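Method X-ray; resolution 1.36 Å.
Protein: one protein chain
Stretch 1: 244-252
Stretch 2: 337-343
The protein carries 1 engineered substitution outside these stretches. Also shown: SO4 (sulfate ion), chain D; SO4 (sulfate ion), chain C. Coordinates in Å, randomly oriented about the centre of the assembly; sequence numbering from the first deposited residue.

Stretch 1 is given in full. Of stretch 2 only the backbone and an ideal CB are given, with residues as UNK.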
ATOM      1  N   LEU A 244      -8.655   4.703   6.901  1.00 13.81           N
ATOM      2  CA  LEU A 244      -8.815   3.739   5.805  1.00 13.38           C
ATOM      3  C   LEU A 244      -8.032   4.141   4.555  1.00 13.51           C
ATOM      4  O   LEU A 244      -7.357   3.318   3.940  1.00 14.23           O
ATOM      5  CB  LEU A 244     -10.296   3.537   5.461  1.00 13.91           C
ATOM      6  CG  LEU A 244     -11.114   2.888   6.571  1.00 14.32           C
ATOM      7  CD1 LEU A 244     -12.586   3.045   6.279  1.00 16.11           C
ATOM      8  CD2 LEU A 244     -10.794   1.425   6.786  1.00 15.08           C
ATOM      9  N   LYS A 245      -8.090   5.434   4.215  1.00 13.30           N
ATOM     10  CA  LYS A 245      -7.311   5.942   3.081  1.00 13.73           C
ATOM     11  C   LYS A 245      -5.818   5.657   3.283  1.00 13.18           C
ATOM     12  O   LYS A 245      -5.144   5.173   2.360  1.00 14.11           O
ATOM     13  CB  LYS A 245      -7.533   7.444   2.899  1.00 15.17           C
ATOM     14  CG  LYS A 245      -6.853   8.059   1.694  1.00 15.52           C
ATOM     15  CD  LYS A 245      -7.581   7.822   0.404  1.00 14.82           C
ATOM     16  CE  LYS A 245      -6.761   8.329  -0.778  1.00 16.09           C
ATOM     17  NZ  LYS A 245      -7.468   8.241  -2.083  1.00 15.43           N
ATOM     18  N   ARG A 246      -5.305   5.970   4.477  1.00 13.23           N
ATOM     19  CA  ARG A 246      -3.884   5.693   4.764  1.00 13.66           C
ATOM     20  C   ARG A 246      -3.607   4.187   4.606  1.00 12.97           C
ATOM     21  O   ARG A 246      -2.643   3.784   3.946  1.00 13.66           O
ATOM     22  CB  ARG A 246      -3.529   6.161   6.151  1.00 13.84           C
ATOM     23  CG  ARG A 246      -2.077   5.986   6.526  1.00 14.56           C
ATOM     24  CD  ARG A 246      -1.129   6.740   5.614  1.00 16.09           C
ATOM     25  NE  ARG A 246       0.190   6.887   6.221  1.00 17.51           N
ATOM     26  CZ  ARG A 246       1.283   7.254   5.564  1.00 18.64           C
ATOM     27  NH1 ARG A 246       1.306   7.388   4.238  1.00 18.29           N
ATOM     28  NH2 ARG A 246       2.382   7.438   6.255  1.00 18.23           N
ATOM     29  N   MET A 247      -4.486   3.366   5.198  1.00 12.82           N
ATOM     30  CA  MET A 247      -4.306   1.906   5.128  1.00 13.09           C
ATOM     31  C   MET A 247      -4.250   1.414   3.690  1.00 12.33           C
ATOM     32  O   MET A 247      -3.401   0.582   3.336  1.00 13.48           O
ATOM     33  CB  MET A 247      -5.452   1.241   5.863  1.00 14.18           C
ATOM     34  CG  MET A 247      -5.423  -0.271   5.778  1.00 14.10           C
ATOM     35  SD  MET A 247      -6.873  -1.053   6.542  1.00 15.12           S
ATOM     36  CE  MET A 247      -8.136  -0.687   5.364  1.00 14.55           C
ATOM     37  N   ASN A 248      -5.202   1.866   2.882  1.00 12.22           N
ATOM     38  CA  ASN A 248      -5.331   1.384   1.515  1.00 12.70           C
ATOM     39  C   ASN A 248      -4.344   2.043   0.544  1.00 13.34           C
ATOM     40  O   ASN A 248      -4.133   1.524  -0.549  1.00 14.67           O
ATOM     41  CB  ASN A 248      -6.772   1.502   1.036  1.00 13.46           C
ATOM     42  CG  ASN A 248      -7.673   0.511   1.716  1.00 13.43           C
ATOM     43  OD1 ASN A 248      -7.239  -0.616   2.011  1.00 13.82           O
ATOM     44  ND2 ASN A 248      -8.912   0.917   1.996  1.00 14.45           N
ATOM     45  N   ASN A 249      -3.712   3.149   0.952  1.00 13.24           N
ATOM     46  CA  ASN A 249      -2.625   3.724   0.153  1.00 14.34           C
ATOM     47  C   ASN A 249      -1.352   2.880   0.362  1.00 13.65           C
ATOM     48  O   ASN A 249      -0.688   2.501  -0.624  1.00 14.69           O
ATOM     49  CB  ASN A 249      -2.304   5.169   0.572  1.00 14.14           C
ATOM     50  CG  ASN A 249      -3.183   6.216  -0.072  1.00 15.08           C
ATOM     51  OD1 ASN A 249      -3.967   5.944  -0.963  1.00 15.88           O
ATOM     52  ND2 ASN A 249      -3.044   7.453   0.413  1.00 15.24           N
ATOM     53  N   GLN A 250      -1.055   2.603   1.631  1.00 13.23           N
ATOM     54  CA  GLN A 250       0.187   1.913   2.013  1.00 13.65           C
ATOM     55  C   GLN A 250       0.084   0.404   1.851  1.00 14.49           C
ATOM     56  O   GLN A 250       1.094  -0.261   1.734  1.00 16.12           O
ATOM     57  CB  GLN A 250       0.486   2.174   3.481  1.00 15.46           C
ATOM     58  CG  GLN A 250       0.782   3.602   3.859  1.00 15.82           C
ATOM     59  CD  GLN A 250       1.255   3.651   5.272  1.00 16.36           C
ATOM     60  OE1 GLN A 250       0.581   3.177   6.195  1.00 16.36           O
ATOM     61  NE2 GLN A 250       2.428   4.225   5.474  1.00 16.85           N
ATOM     62  N   SER A 251      -1.130  -0.140   1.926  1.00 13.50           N
ATOM     63  CA  SER A 251      -1.383  -1.561   2.161  1.00 13.59           C
ATOM     64  C   SER A 251      -0.920  -1.929   3.583  1.00 13.66           C
ATOM     65  O   SER A 251      -0.159  -2.863   3.810  1.00 15.06           O
ATOM     66  CB  SER A 251      -0.759  -2.456   1.117  1.00 13.63           C
ATOM     67  OG  SER A 251      -1.464  -3.695   1.128  1.00 14.97           O
ATOM     68  N   ASN A 252      -1.417  -1.193   4.565  1.00 13.78           N
ATOM     69  CA  ASN A 252      -0.901  -1.256   5.926  1.00 12.97           C
ATOM     70  C   ASN A 252      -1.521  -2.425   6.712  1.00 13.23           C
ATOM     71  O   ASN A 252      -2.694  -2.364   7.098  1.00 13.59           O
ATOM     72  CB  ASN A 252      -1.161   0.080   6.649  1.00 13.26           C
ATOM     73  CG  ASN A 252      -0.496   0.137   7.973  1.00 13.67           C
ATOM     74  OD1 ASN A 252      -0.614  -0.804   8.772  1.00 14.11           O
ATOM     75  ND2 ASN A 252       0.219   1.215   8.218  1.00 15.00           N
ATOM     76  N   UNK A 337      -2.553   9.489  -9.049  1.00 19.65           N
ATOM     77  CA  UNK A 337      -2.851  10.704  -8.288  1.00 19.29           C
ATOM     78  C   UNK A 337      -2.370  10.593  -6.846  1.00 18.84           C
ATOM     79  O   UNK A 337      -1.885  11.556  -6.286  1.00 18.97           O
ATOM     80  CB  UNK A 337      -4.354  10.991  -8.314  1.00 19.29           C
ATOM     81  N   UNK A 338      -2.574   9.425  -6.221  1.00 17.79           N
ATOM     82  CA  UNK A 338      -2.062   9.170  -4.873  1.00 17.18           C
ATOM     83  C   UNK A 338      -0.634   8.664  -5.018  1.00 16.72           C
ATOM     84  O   UNK A 338      -0.364   7.470  -5.158  1.00 17.24           O
ATOM     85  CB  UNK A 338      -2.934   8.167  -4.115  1.00 17.18           C
ATOM     86  N   UNK A 339       0.293   9.609  -5.054  1.00 18.23           N
ATOM     87  CA  UNK A 339       1.679   9.291  -5.316  1.00 19.15           C
ATOM     88  C   UNK A 339       2.269   8.415  -4.197  1.00 19.77           C
ATOM     89  O   UNK A 339       3.167   7.581  -4.465  1.00 26.65           O
ATOM     90  CB  UNK A 339       2.489  10.579  -5.472  1.00 19.15           C
ATOM     91  N   UNK A 340       1.775   8.619  -2.974  1.00 20.92           N
ATOM     92  CA  UNK A 340       2.198   7.905  -1.763  1.00 21.99           C
ATOM     93  C   UNK A 340       1.281   6.709  -1.547  1.00 22.05           C
ATOM     94  O   UNK A 340       0.699   6.476  -0.426  1.00 23.93           O
ATOM     95  CB  UNK A 340       2.180   8.827  -0.542  1.00 21.99           C
ATOM     96  N   UNK A 341       1.137   5.965  -2.649  1.00 17.45           N
ATOM     97  CA  UNK A 341       0.357   4.730  -2.628  1.00 15.79           C
ATOM     98  C   UNK A 341       0.961   3.689  -3.537  1.00 14.39           C
ATOM     99  O   UNK A 341       1.764   3.961  -4.419  1.00 15.73           O
ATOM    100  CB  UNK A 341      -1.093   5.000  -3.036  1.00 15.79           C
ATOM    101  N   UNK A 342       0.464   2.465  -3.377  1.00 14.04           N
ATOM    102  CA  UNK A 342       0.952   1.356  -4.221  1.00 13.69           C
ATOM    103  C   UNK A 342       0.495   1.467  -5.679  1.00 14.58           C
ATOM    104  O   UNK A 342       0.953   0.702  -6.530  1.00 15.79           O
ATOM    105  CB  UNK A 342       0.477   0.020  -3.646  1.00 13.69           C
ATOM    106  N   UNK A 343      -0.418   2.406  -5.979  1.00 14.37           N
ATOM    107  CA  UNK A 343      -0.845   2.662  -7.358  1.00 14.74           C
ATOM    108  C   UNK A 343      -0.375   4.016  -7.889  1.00 15.44           C
ATOM    109  O   UNK A 343      -0.858   4.491  -8.907  1.00 15.73           O
ATOM    110  CB  UNK A 343      -2.370   2.584  -7.448  1.00 14.74           C
TER
HETATM  111  S   SO4 D 502       4.980   8.376   3.705  1.00 34.19           S
HETATM  112  O1  SO4 D 502       6.005   9.195   3.017  1.00 38.82           O
HETATM  113  O2  SO4 D 502       3.809   8.172   2.816  1.00 32.44           O
HETATM  114  O3  SO4 D 502       4.571   8.950   5.008  1.00 34.16           O
HETATM  115  O4  SO4 D 502       5.560   7.020   3.922  1.00 41.32           O
HETATM  116  S   SO4 C 501       0.530  -4.787  -1.609  1.00 22.64           S
HETATM  117  O1  SO4 C 501       1.811  -4.031  -1.477  1.00 26.41           O
HETATM  118  O2  SO4 C 501       0.575  -5.798  -2.677  1.00 27.93           O
HETATM  119  O3  SO4 C 501       0.187  -5.366  -0.221  1.00 25.56           O
HETATM  120  O4  SO4 C 501      -0.569  -3.842  -1.864  1.00 24.06           O

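At position 337 nothing of stretch 1 lies within 5.5 Å of the ideal CB, so stretch 1 sets no rule here. The deposited residue is Lys337, which leaves stretch 1 untouched.

Position 338 is different. Its CA-to-CB bond points toward the helix, with the ideal CB 4.0 Å from Asn249 OD1 and 5.0 Å from Lys245 NZ. An ammonium at that range asks for a short acceptor: aspartate or asparagine would suit, glutamate perhaps with some folding, and a cation would be repelled. The residue is Asp338. With chi1 in m, its OD2 accepts a hydrogen bond from Lys245 NZ at 2.8 Å, part of a salt bridge, while OD1 reaches Asn249 ND2 through water 3, which donates to OD1 (2.7 Å) and accepts from ND2 (2.9 Å).

Position 339 is again out of reach, so stretch 1 sets no preference; it is Lys339.

At 340 the bond runs sideways, and the ideal CB lies 5.1 Å from Arg246 NH1. The guanidinium is the charge on offer, but a sulfate already occupies its edge, which leaves a small residue comfortable. Ala340 is found, its CB 3.8 Å from O2 of the chain D sulfate. Its backbone does more: O packs 3.4 Å from Asn249 CB and takes a hydrogen bond from water 1 (3.0 Å), which also accepts from Arg246 NH1 and Asn249 ND2.

Position 341 has an extended backbone (phi/psi -145/168) and the nearest CA approach, its CA 4.2 Å from Asn249 CA. The CA-to-CB bond runs sideways, with the ideal CB 3.5 Å from Asn249 O: alanine or serine fit easily, glycine would also avoid the contact, and a larger side chain would have to turn off to the side. Ser341 has chi1 in p, and its hydroxyl serves its own loop: OG donates to Asp338 O (2.7 Å) and accepts from N of residue 343 (3.1 Å). Its CA makes a CA-H...O contact with Asn249 O at 3.2 Å.

At 342 the backbone N donates to Asn249 O at 3.0 Å, a bond open to any residue but proline. CA-to-CB points toward stretch 1, near the helix end. The nearest acceptor is thus taken by the backbone, and the carbonyls of Asn248 and Gln250 lie farther off; a small or beta-branched side chain would suit, a hydroxyl reaching them through water. Thr342 sets CG2 4.0 Å from Gln250 O and 4.4 Å from Ser251 CB, while OG1 and Asn248 O share water 2, at 2.7 Å from each.

Position 343 points sideways with no stretch 1 atom near its CB, so stretch 1 leaves the choice open. Val343 makes no contact across.

Stretch 2 (337-343) KDKASTV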
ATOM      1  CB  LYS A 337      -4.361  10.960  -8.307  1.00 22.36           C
ATOM      2  CG  LYS A 337      -4.909  11.146  -9.711  1.00 26.21           C
ATOM      3  CD  LYS A 337      -4.664  12.556 -10.218  1.00 31.15           C
ATOM      4  CE  LYS A 337      -5.703  13.531  -9.638  1.00 36.16           C
ATOM      5  NZ  LYS A 337      -5.781  14.809 -10.404  1.00 43.57           N
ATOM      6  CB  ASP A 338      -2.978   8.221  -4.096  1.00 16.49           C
ATOM      7  CG  ASP A 338      -4.290   8.876  -3.746  1.00 16.32           C
ATOM      8  OD1 ASP A 338      -4.231  10.066  -3.290  1.00 17.64           O
ATOM      9  OD2 ASP A 338      -5.342   8.248  -3.906  1.00 15.96           O
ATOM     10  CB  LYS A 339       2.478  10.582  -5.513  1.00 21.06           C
ATOM     11  CG  LYS A 339       1.994  11.436  -6.669  1.00 26.18           C
ATOM     12  CD  LYS A 339       1.948  10.649  -7.953  1.00 32.41           C
ATOM     13  CE  LYS A 339       1.970  11.517  -9.197  1.00 37.55           C
ATOM     14  NZ  LYS A 339       2.002  10.636 -10.406  1.00 38.91           N
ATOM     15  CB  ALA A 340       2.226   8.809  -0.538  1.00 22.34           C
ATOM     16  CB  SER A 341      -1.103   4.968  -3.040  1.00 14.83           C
ATOM     17  OG  SER A 341      -1.230   5.014  -4.440  1.00 15.21           O
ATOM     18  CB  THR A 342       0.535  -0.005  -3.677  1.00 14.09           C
ATOM     19  OG1 THR A 342      -0.889  -0.141  -3.756  1.00 15.22           O
ATOM     20  CG2 THR A 342       0.995  -0.232  -2.245  1.00 14.97           C
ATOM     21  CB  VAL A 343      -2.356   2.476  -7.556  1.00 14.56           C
ATOM     22  CG1 VAL A 343      -2.708   1.019  -7.314  1.00 15.54           C
ATOM     23  CG2 VAL A 343      -3.176   3.448  -6.707  1.00 15.37           C
TER
HETATM   24  O   HOH W   1      -0.506   7.679   2.054  1.00 18.97           O
HETATM   25  O   HOH W   2      -2.710  -0.380  -1.845  1.00 25.75           O
HETATM   26  O   HOH W   3      -3.451  10.165  -0.666  1.00 22.48           O
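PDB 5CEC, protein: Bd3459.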